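Local structure of envelope polyprotein (5FXU) at residues 30-34 with 117-121; 57-63 with 79-85; 296-301 with 326-330. The protein forms the Gn glycoprotein ectodomain of the Puumala hantavirus surface, which probably pairs with Gc in the viral spike and is exposed to antibodies. One frame throughout, in Å; residues are numbered along the deposited sequence.

Interaction 1: 30-34 with 117-121; sequences PLTQV and NQTAC. With NAG (2-acetamido-2-deoxy-beta-D-glucopyranose), chain C.
Three residues carry most of this contact: L31, C121 and T119. Segment 30-34 leaves the end of strand 19-30. P30 is still extended, while L31 to V34 have helical phi/psi values and form one turn without the regular bonds of a helix. Inside the turn Q33 N bonds to P30 O at 3.2 Å and V34 N to L31 O at 2.9 Å. N117 to T119 form the tight turn between strands 107-116 and 120-130. A120 and C121 are the first, extended residues of the second strand. N117 N donates to A120 O at 2.9 Å.

P30 and A120 make an antiparallel non-hydrogen-bonded pair, with CA atoms 4.4 Å apart and diverging side chains. Next to it, L31 N donates to T119 O at 3.1 Å. The L31 side chain (m, t) lies against the turn. Its CD1 is 3.1 Å from Q118 O, and its CD2 is 3.2 Å from C121 SG. C121 (chi1 m) points toward segment 30-34 and also meets V34 CG2 at 3.7 Å through SG. Its disulfide to C116 closes the hairpin of strands 107-116 and 120-130. W323 packs on L31, V34 and C121.

N117 OD1 accepts from T119 N at 2.9 Å, an Asx turn, and from A120 N at 2.7 Å. N117 is glycosylated: ND2 is bonded to NAG C1 at 1.4 Å. T119, the threonine of the N-Q-T sequon, accepts from NAG N2 at OG1, 2.9 Å away. The segments are thus held by one backbone bond and apolar packing on the disulfide sulfur. The N117 side chain holds the turn, and its glycan points away from 30-34.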
loop_
_atom_site.group_PDB
_atom_site.type_symbol
_atom_site.label_atom_id
_atom_site.label_comp_id
_atom_site.label_asym_id
_atom_site.label_seq_id
_atom_site.Cartn_x
_atom_site.Cartn_y
_atom_site.Cartn_z
ATOM N N PRO A 30 -16.306 7.573 -11.571
ATOM C CA PRO A 30 -17.380 6.566 -11.391
ATOM C C PRO A 30 -16.854 5.123 -11.421
ATOM O O PRO A 30 -15.838 4.874 -12.048
ATOM C CB PRO A 30 -18.314 6.819 -12.597
ATOM C CG PRO A 30 -17.987 8.188 -13.069
ATOM C CD PRO A 30 -16.515 8.377 -12.785
ATOM N N LEU A 31 -17.534 4.190 -10.765
ATOM C CA LEU A 31 -17.046 2.792 -10.686
ATOM C C LEU A 31 -16.897 2.116 -12.030
ATOM O O LEU A 31 -15.945 1.373 -12.249
ATOM C CB LEU A 31 -17.980 1.888 -9.860
ATOM C CG LEU A 31 -17.989 1.823 -8.344
ATOM C CD1 LEU A 31 -18.636 0.514 -7.922
ATOM C CD2 LEU A 31 -16.629 1.927 -7.725
ATOM N N THR A 32 -17.858 2.354 -12.919
ATOM C CA THR A 32 -17.855 1.743 -14.258
ATOM C C THR A 32 -16.584 2.058 -15.042
ATOM O O THR A 32 -16.138 1.246 -15.837
ATOM C CB THR A 32 -19.089 2.150 -15.093
ATOM O OG1 THR A 32 -19.204 3.573 -15.121
ATOM C CG2 THR A 32 -20.376 1.567 -14.491
ATOM N N GLN A 33 -15.984 3.213 -14.776
ATOM C CA GLN A 33 -14.717 3.588 -15.395
ATOM C C GLN A 33 -13.464 2.960 -14.808
ATOM O O GLN A 33 -12.414 3.017 -15.445
ATOM C CB GLN A 33 -14.584 5.106 -15.423
ATOM C CG GLN A 33 -15.577 5.758 -16.369
ATOM C CD GLN A 33 -15.483 7.270 -16.372
ATOM O OE1 GLN A 33 -14.432 7.857 -16.064
ATOM N NE2 GLN A 33 -16.595 7.920 -16.742
ATOM N N VAL A 34 -13.562 2.357 -13.629
ATOM C CA VAL A 34 -12.396 1.835 -12.906
ATOM C C VAL A 34 -11.779 0.655 -13.623
ATOM O O VAL A 34 -10.551 0.541 -13.704
ATOM C CB VAL A 34 -12.769 1.437 -11.459
ATOM C CG1 VAL A 34 -11.628 0.752 -10.740
ATOM C CG2 VAL A 34 -13.196 2.663 -10.665
ATOM N N ASN A 117 -16.244 4.453 -2.524
ATOM C CA ASN A 117 -17.552 4.239 -1.900
ATOM C C ASN A 117 -18.342 3.398 -2.880
ATOM O O ASN A 117 -17.758 2.880 -3.823
ATOM C CB ASN A 117 -18.210 5.566 -1.487
ATOM C CG ASN A 117 -18.562 6.468 -2.663
ATOM O OD1 ASN A 117 -18.637 6.028 -3.815
ATOM N ND2 ASN A 117 -18.778 7.741 -2.365
ATOM N N GLN A 118 -19.653 3.260 -2.690
ATOM C CA GLN A 118 -20.474 2.467 -3.629
ATOM C C GLN A 118 -20.439 2.912 -5.092
ATOM O O GLN A 118 -20.539 2.081 -5.981
ATOM C CB GLN A 118 -21.937 2.458 -3.181
ATOM C CG GLN A 118 -22.210 1.654 -1.942
ATOM C CD GLN A 118 -23.547 2.013 -1.370
ATOM O OE1 GLN A 118 -23.728 3.136 -0.910
ATOM N NE2 GLN A 118 -24.479 1.069 -1.363
ATOM N N THR A 119 -20.322 4.211 -5.331
ATOM C CA THR A 119 -20.506 4.773 -6.676
ATOM C C THR A 119 -19.246 5.352 -7.313
ATOM O O THR A 119 -19.187 5.475 -8.528
ATOM C CB THR A 119 -21.596 5.869 -6.657
ATOM O OG1 THR A 119 -21.282 6.882 -5.678
ATOM C CG2 THR A 119 -22.928 5.257 -6.285
ATOM N N ALA A 120 -18.251 5.726 -6.511
ATOM C CA ALA A 120 -17.050 6.355 -7.027
ATOM C C ALA A 120 -15.758 5.866 -6.376
ATOM O O ALA A 120 -15.770 5.447 -5.231
ATOM C CB ALA A 120 -17.184 7.860 -6.863
ATOM N N CYS A 121 -14.652 5.983 -7.117
ATOM C CA CYS A 121 -13.303 5.644 -6.645
ATOM C C CYS A 121 -12.291 6.773 -6.837
ATOM O O CYS A 121 -12.229 7.383 -7.885
ATOM C CB CYS A 121 -12.756 4.427 -7.401
ATOM S SG CYS A 121 -13.648 2.909 -6.990
HETATM C C1 NAG C . -19.121 8.728 -3.356
HETATM C C2 NAG C . -20.504 9.208 -2.936
HETATM C C3 NAG C . -20.965 10.344 -3.838
HETATM C C4 NAG C . -19.903 11.423 -4.105
HETATM C C5 NAG C . -18.491 10.834 -4.286
HETATM C C6 NAG C . -17.351 11.848 -4.211
HETATM C C7 NAG C . -22.223 7.694 -2.038
HETATM C C8 NAG C . -23.143 6.576 -2.406
HETATM N N2 NAG C . -21.475 8.131 -3.054
HETATM O O3 NAG C . -22.131 10.921 -3.251
HETATM O O4 NAG C . -20.358 12.031 -5.326
HETATM O O5 NAG C . -18.246 9.845 -3.277
HETATM O O6 NAG C . -17.086 12.178 -2.841
HETATM O O7 NAG C . -22.188 8.139 -0.898
#

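Interaction 2: 57-63 with 79-85; sequences FTKWTWE and FQTKSSE
Strands 57-63 and 79-85 form a beta hairpin with a long connection. Their axes approach to 4.5 Å, with 162° between their directions. K59-S84, T61-K82 and E63-Q80 are the hydrogen-bonded pairs. K59 N donates to S84 O at 2.7 Å. T61 N donates to K82 O at 3.0 Å. Q80 N donates to E63 O at 2.9 Å. T58-E85, W60-S83 and W62-T81 are the non-hydrogen-bonded pairs, with CA atoms 4.3 to 4.5 Å apart.

These last six residues share one face. W60 (chi1 t, chi2 34°) brings its ring edge to T81, with NE1 3.5 Å from T81 CB. W62 (chi1 p, chi2 -92°) receives the edge of F79 (chi1 m) on its six-membered ring. This offset edge-to-face pair has centroids 5.6 Å apart and planes at 84°. T58 OG1 (chi1 m) donates to E85 OE2 (m, p) at 2.6 Å. T81 and S83, both chi1 p, bond through OG1 and OG to T284 O and K286 O.

On the other face K59 is fully extended, and K82 (chi1 p) leaves NZ 4.1 Å from E63 OE2, beyond a salt bridge. The hairpin thus has one face of tryptophans and mostly hydroxyl residues, where W60 and W62 pack on strand 296-302 and W60 also on 278-285. The opposite face is largely polar.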
loop_
_atom_site.group_PDB
_atom_site.type_symbol
_atom_site.label_atom_id
_atom_site.label_comp_id
_atom_site.label_asym_id
_atom_site.label_seq_id
_atom_site.Cartn_x
_atom_site.Cartn_y
_atom_site.Cartn_z
ATOM N N PHE A 57 -9.572 -10.244 -9.088
ATOM C CA PHE A 57 -10.123 -9.725 -7.845
ATOM C C PHE A 57 -11.551 -10.216 -7.675
ATOM O O PHE A 57 -12.280 -10.417 -8.643
ATOM C CB PHE A 57 -10.179 -8.202 -7.888
ATOM C CG PHE A 57 -8.938 -7.529 -7.401
ATOM C CD1 PHE A 57 -7.810 -7.403 -8.221
ATOM C CD2 PHE A 57 -8.894 -6.999 -6.135
ATOM C CE1 PHE A 57 -6.664 -6.766 -7.757
ATOM C CE2 PHE A 57 -7.762 -6.366 -5.676
ATOM C CZ PHE A 57 -6.641 -6.255 -6.483
ATOM N N THR A 58 -11.942 -10.411 -6.422
ATOM C CA THR A 58 -13.323 -10.579 -6.091
ATOM C C THR A 58 -13.871 -9.211 -5.787
ATOM O O THR A 58 -13.395 -8.562 -4.892
ATOM C CB THR A 58 -13.477 -11.489 -4.888
ATOM O OG1 THR A 58 -13.129 -12.801 -5.303
ATOM C CG2 THR A 58 -14.935 -11.473 -4.362
ATOM N N LYS A 59 -14.855 -8.774 -6.549
ATOM C CA LYS A 59 -15.557 -7.526 -6.255
ATOM C C LYS A 59 -16.720 -7.769 -5.300
ATOM O O LYS A 59 -17.585 -8.535 -5.610
ATOM C CB LYS A 59 -16.087 -6.937 -7.541
ATOM C CG LYS A 59 -16.763 -5.606 -7.375
ATOM C CD LYS A 59 -17.309 -5.182 -8.705
ATOM C CE LYS A 59 -18.070 -3.897 -8.566
ATOM N NZ LYS A 59 -18.572 -3.474 -9.897
ATOM N N TRP A 60 -16.739 -7.071 -4.174
ATOM C CA TRP A 60 -17.697 -7.248 -3.122
ATOM C C TRP A 60 -18.365 -5.898 -2.875
ATOM O O TRP A 60 -17.698 -4.930 -2.549
ATOM C CB TRP A 60 -16.970 -7.729 -1.858
ATOM C CG TRP A 60 -17.857 -7.943 -0.671
ATOM C CD1 TRP A 60 -19.155 -8.394 -0.685
ATOM C CD2 TRP A 60 -17.523 -7.733 0.707
ATOM N NE1 TRP A 60 -19.661 -8.436 0.585
ATOM C CE2 TRP A 60 -18.683 -8.047 1.468
ATOM C CE3 TRP A 60 -16.382 -7.306 1.373
ATOM C CZ2 TRP A 60 -18.707 -7.961 2.878
ATOM C CZ3 TRP A 60 -16.408 -7.213 2.753
ATOM C CH2 TRP A 60 -17.565 -7.541 3.494
ATOM N N THR A 61 -19.692 -5.849 -3.025
ATOM C CA THR A 61 -20.468 -4.590 -3.027
ATOM C C THR A 61 -21.710 -4.722 -2.125
ATOM O O THR A 61 -22.161 -5.817 -1.865
ATOM C CB THR A 61 -20.932 -4.242 -4.463
ATOM O OG1 THR A 61 -21.614 -5.360 -5.044
ATOM C CG2 THR A 61 -19.774 -3.931 -5.321
ATOM N N TRP A 62 -22.260 -3.610 -1.663
ATOM C CA TRP A 62 -23.480 -3.646 -0.861
ATOM C C TRP A 62 -24.561 -2.735 -1.443
ATOM O O TRP A 62 -24.227 -1.743 -2.085
ATOM C CB TRP A 62 -23.169 -3.278 0.592
ATOM C CG TRP A 62 -22.966 -1.810 0.899
ATOM C CD1 TRP A 62 -21.790 -1.133 0.905
ATOM C CD2 TRP A 62 -23.966 -0.874 1.306
ATOM N NE1 TRP A 62 -21.997 0.171 1.245
ATOM C CE2 TRP A 62 -23.321 0.356 1.521
ATOM C CE3 TRP A 62 -25.348 -0.953 1.491
ATOM C CZ2 TRP A 62 -24.014 1.519 1.910
ATOM C CZ3 TRP A 62 -26.043 0.194 1.904
ATOM C CH2 TRP A 62 -25.370 1.411 2.112
ATOM N N GLU A 63 -25.837 -3.097 -1.200
ATOM C CA GLU A 63 -27.011 -2.300 -1.560
ATOM C C GLU A 63 -27.967 -2.253 -0.379
ATOM O O GLU A 63 -28.089 -3.221 0.344
ATOM C CB GLU A 63 -27.757 -2.908 -2.756
ATOM C CG GLU A 63 -26.891 -3.095 -3.988
ATOM C CD GLU A 63 -27.652 -3.456 -5.275
ATOM O OE1 GLU A 63 -28.743 -4.086 -5.225
ATOM O OE2 GLU A 63 -27.128 -3.107 -6.364
ATOM N N PHE A 79 -29.206 -4.924 4.543
ATOM C CA PHE A 79 -28.205 -4.925 3.469
ATOM C C PHE A 79 -28.347 -6.146 2.618
ATOM O O PHE A 79 -28.659 -7.223 3.094
ATOM C CB PHE A 79 -26.781 -4.970 4.007
ATOM C CG PHE A 79 -26.486 -3.938 5.025
ATOM C CD1 PHE A 79 -26.241 -2.635 4.637
ATOM C CD2 PHE A 79 -26.420 -4.267 6.379
ATOM C CE1 PHE A 79 -25.947 -1.661 5.586
ATOM C CE2 PHE A 79 -26.136 -3.305 7.340
ATOM C CZ PHE A 79 -25.899 -1.993 6.946
ATOM N N GLN A 80 -28.095 -5.962 1.343
ATOM C CA GLN A 80 -27.848 -7.040 0.457
ATOM C C GLN A 80 -26.427 -6.832 -0.034
ATOM O O GLN A 80 -26.098 -5.751 -0.540
ATOM C CB GLN A 80 -28.811 -6.959 -0.696
ATOM C CG GLN A 80 -28.868 -8.211 -1.543
ATOM C CD GLN A 80 -29.590 -7.933 -2.823
ATOM O OE1 GLN A 80 -29.230 -6.991 -3.562
ATOM N NE2 GLN A 80 -30.605 -8.718 -3.101
ATOM N N THR A 81 -25.578 -7.839 0.156
ATOM C CA THR A 81 -24.261 -7.832 -0.449
ATOM C C THR A 81 -24.204 -8.820 -1.584
ATOM O O THR A 81 -25.018 -9.707 -1.674
ATOM C CB THR A 81 -23.164 -8.173 0.543
ATOM O OG1 THR A 81 -23.262 -9.546 0.895
ATOM C CG2 THR A 81 -23.253 -7.303 1.781
ATOM N N LYS A 82 -23.264 -8.632 -2.492
ATOM C CA LYS A 82 -23.000 -9.639 -3.501
ATOM C C LYS A 82 -21.541 -9.580 -3.933
ATOM O O LYS A 82 -20.844 -8.594 -3.641
ATOM C CB LYS A 82 -23.930 -9.458 -4.688
ATOM C CG LYS A 82 -23.672 -8.224 -5.519
ATOM C CD LYS A 82 -24.601 -8.171 -6.722
ATOM C CE LYS A 82 -24.677 -6.751 -7.314
ATOM N NZ LYS A 82 -25.831 -6.532 -8.244
ATOM N N SER A 83 -21.105 -10.620 -4.640
ATOM C CA SER A 83 -19.752 -10.669 -5.135
ATOM C C SER A 83 -19.598 -11.408 -6.450
ATOM O O SER A 83 -20.421 -12.218 -6.790
ATOM C CB SER A 83 -18.803 -11.248 -4.068
ATOM O OG SER A 83 -19.308 -12.410 -3.457
ATOM N N SER A 84 -18.525 -11.078 -7.176
ATOM C CA SER A 84 -18.133 -11.752 -8.405
ATOM C C SER A 84 -16.638 -11.596 -8.669
ATOM O O SER A 84 -15.979 -10.730 -8.097
ATOM C CB SER A 84 -18.924 -11.199 -9.582
ATOM O OG SER A 84 -18.766 -9.801 -9.712
ATOM N N GLU A 85 -16.104 -12.449 -9.539
ATOM C CA GLU A 85 -14.690 -12.401 -9.911
ATOM C C GLU A 85 -14.510 -11.594 -11.179
ATOM O O GLU A 85 -15.200 -11.817 -12.160
ATOM C CB GLU A 85 -14.106 -13.803 -10.059
ATOM C CG GLU A 85 -13.683 -14.391 -8.717
ATOM C CD GLU A 85 -14.869 -14.619 -7.786
ATOM O OE1 GLU A 85 -15.694 -15.499 -8.108
ATOM O OE2 GLU A 85 -14.973 -13.940 -6.735
#

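Interaction 3: 296-301 with 326-330; sequences IQGVAF and GIIME
Strand 296-301 and the short strand 327-329 run antiparallel. Their axes come within 4.4 Å, with 152° between their directions. V299 and I328 are the hydrogen-bonded pair: V299 N donates to I328 O at 2.9 Å, and I328 N to V299 O at 2.8 Å. G298-M329 and A300-I327 flank it as non-hydrogen-bonded pairs. Two further bonds extend the pairing, F301 N to G326 O at 3.0 Å and E330 N to Q297 O at 2.9 Å. G326 has positive phi (79°), which favours glycine. G298 is almost fully extended, and a CB there would clash with I328 O and I327 CG2.

The Q297 side chain (chi1 p) reaches across to E330 (t, p), and Q297 NE2 donates to E330 OE1 at 2.9 Å. E330 OE2 accepts from N332 N. F301 (chi1 p) turns its ring over 326-328. G326 CA makes a CH-pi contact with one ring face, 4.2 Å from the centroid, and I328 CG1 lies 3.8 Å from F301 CD1. I328 (m, t) shares a face with V299. A300 and I327 (m, t) are on the other face. Both meet V283 and W62, and I327 also meets W60. I296 CD1 is 4.3 Å from M329 CB, and both residues touch T340.

Strand 278-285 pairs with the far edge of strand 296-302. The contact is thus one of the two strand pairings of a three-stranded antiparallel sheet in the Gn head (order 278-285, 296-302, 327-329), whose I296, A300 and I327 side chains pack on W60 and W62 of strand 54-64.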
loop_
_atom_site.group_PDB
_atom_site.type_symbol
_atom_site.label_atom_id
_atom_site.label_comp_id
_atom_site.label_asym_id
_atom_site.label_seq_id
_atom_site.Cartn_x
_atom_site.Cartn_y
_atom_site.Cartn_z
ATOM N N ILE A 296 -15.710 -13.295 4.504
ATOM C CA ILE A 296 -15.237 -11.930 4.729
ATOM C C ILE A 296 -16.314 -11.102 5.423
ATOM O O ILE A 296 -17.496 -11.337 5.221
ATOM C CB ILE A 296 -14.797 -11.275 3.389
ATOM C CG1 ILE A 296 -13.932 -10.037 3.656
ATOM C CG2 ILE A 296 -15.996 -10.981 2.481
ATOM C CD1 ILE A 296 -13.445 -9.361 2.407
ATOM N N GLN A 297 -15.890 -10.159 6.253
ATOM C CA GLN A 297 -16.797 -9.188 6.854
ATOM C C GLN A 297 -16.201 -7.793 6.815
ATOM O O GLN A 297 -15.021 -7.597 6.510
ATOM C CB GLN A 297 -17.133 -9.570 8.305
ATOM C CG GLN A 297 -15.964 -9.403 9.248
ATOM C CD GLN A 297 -16.207 -9.984 10.637
ATOM O OE1 GLN A 297 -16.998 -10.892 10.809
ATOM N NE2 GLN A 297 -15.478 -9.481 11.626
ATOM N N GLY A 298 -17.031 -6.825 7.152
ATOM C CA GLY A 298 -16.604 -5.456 7.152
ATOM C C GLY A 298 -17.718 -4.547 7.575
ATOM O O GLY A 298 -18.746 -5.012 8.047
ATOM N N VAL A 299 -17.516 -3.252 7.372
ATOM C CA VAL A 299 -18.483 -2.226 7.717
ATOM C C VAL A 299 -18.830 -1.422 6.484
ATOM O O VAL A 299 -17.971 -0.802 5.854
ATOM C CB VAL A 299 -17.910 -1.317 8.795
ATOM C CG1 VAL A 299 -18.849 -0.157 9.099
ATOM C CG2 VAL A 299 -17.671 -2.133 10.058
ATOM N N ALA A 300 -20.105 -1.453 6.142
ATOM C CA ALA A 300 -20.638 -0.672 5.052
ATOM C C ALA A 300 -20.660 0.789 5.447
ATOM O O ALA A 300 -21.013 1.125 6.584
ATOM C CB ALA A 300 -22.051 -1.129 4.715
ATOM N N PHE A 301 -20.326 1.651 4.489
ATOM C CA PHE A 301 -20.426 3.066 4.695
ATOM C C PHE A 301 -20.918 3.777 3.430
ATOM O O PHE A 301 -20.930 3.210 2.330
ATOM C CB PHE A 301 -19.078 3.630 5.120
ATOM C CG PHE A 301 -18.071 3.680 4.017
ATOM C CD1 PHE A 301 -17.252 2.587 3.757
ATOM C CD2 PHE A 301 -17.934 4.822 3.224
ATOM C CE1 PHE A 301 -16.298 2.639 2.743
ATOM C CE2 PHE A 301 -16.992 4.864 2.206
ATOM C CZ PHE A 301 -16.178 3.773 1.966
ATOM N N GLY A 326 -17.326 0.846 -1.019
ATOM C CA GLY A 326 -18.355 1.168 -0.041
ATOM C C GLY A 326 -18.302 0.321 1.221
ATOM O O GLY A 326 -19.201 0.388 2.031
ATOM N N ILE A 327 -17.254 -0.475 1.401
ATOM C CA ILE A 327 -17.105 -1.323 2.593
ATOM C C ILE A 327 -15.682 -1.205 3.149
ATOM O O ILE A 327 -14.721 -1.387 2.413
ATOM C CB ILE A 327 -17.337 -2.804 2.264
ATOM C CG1 ILE A 327 -18.717 -2.998 1.621
ATOM C CG2 ILE A 327 -17.181 -3.664 3.521
ATOM C CD1 ILE A 327 -18.975 -4.389 1.090
ATOM N N ILE A 328 -15.561 -0.925 4.445
ATOM C CA ILE A 328 -14.281 -1.022 5.133
ATOM C C ILE A 328 -14.112 -2.487 5.524
ATOM O O ILE A 328 -14.740 -2.936 6.498
ATOM C CB ILE A 328 -14.227 -0.132 6.383
ATOM C CG1 ILE A 328 -14.503 1.315 5.995
ATOM C CG2 ILE A 328 -12.844 -0.254 7.077
ATOM C CD1 ILE A 328 -14.810 2.213 7.162
ATOM N N MET A 329 -13.302 -3.227 4.760
ATOM C CA MET A 329 -13.102 -4.648 5.036
ATOM C C MET A 329 -12.389 -4.858 6.400
ATOM O O MET A 329 -11.629 -4.000 6.879
ATOM C CB MET A 329 -12.442 -5.398 3.855
ATOM C CG MET A 329 -11.037 -4.960 3.531
ATOM S SD MET A 329 -10.512 -5.819 2.039
ATOM C CE MET A 329 -10.535 -4.409 0.950
ATOM N N GLU A 330 -12.733 -5.951 7.074
ATOM C CA GLU A 330 -12.234 -6.215 8.422
ATOM C C GLU A 330 -10.712 -6.313 8.381
ATOM O O GLU A 330 -10.169 -7.190 7.725
ATOM C CB GLU A 330 -12.821 -7.527 8.952
ATOM C CG GLU A 330 -12.367 -7.944 10.356
ATOM C CD GLU A 330 -12.797 -6.919 11.376
ATOM O OE1 GLU A 330 -13.959 -6.995 11.872
ATOM O OE2 GLU A 330 -12.003 -5.987 11.610
#

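How the interactions relate
Interactions 1 and 2 reach the same large mixed sheet, and interaction 3 belongs to a separate three-stranded sheet. Along the chain 57-63 with 79-85 is nested inside the loop closed by 30-34 with 117-121. Interaction 3 follows both. The centres of interactions 2 and 3 are about 11 Å apart, those of 1 and 2 about 13 Å, and those of 1 and 3 about 16 Å. W62 joins all three: its backbone O accepts from Q118 NE2, and its NE1 makes weak hydrogen bonds to F301 O and G326 O. N117 CB also packs on F301 CE2. Segments distant in sequence thus meet in one part of the Gn head, beside a glycosylated turn.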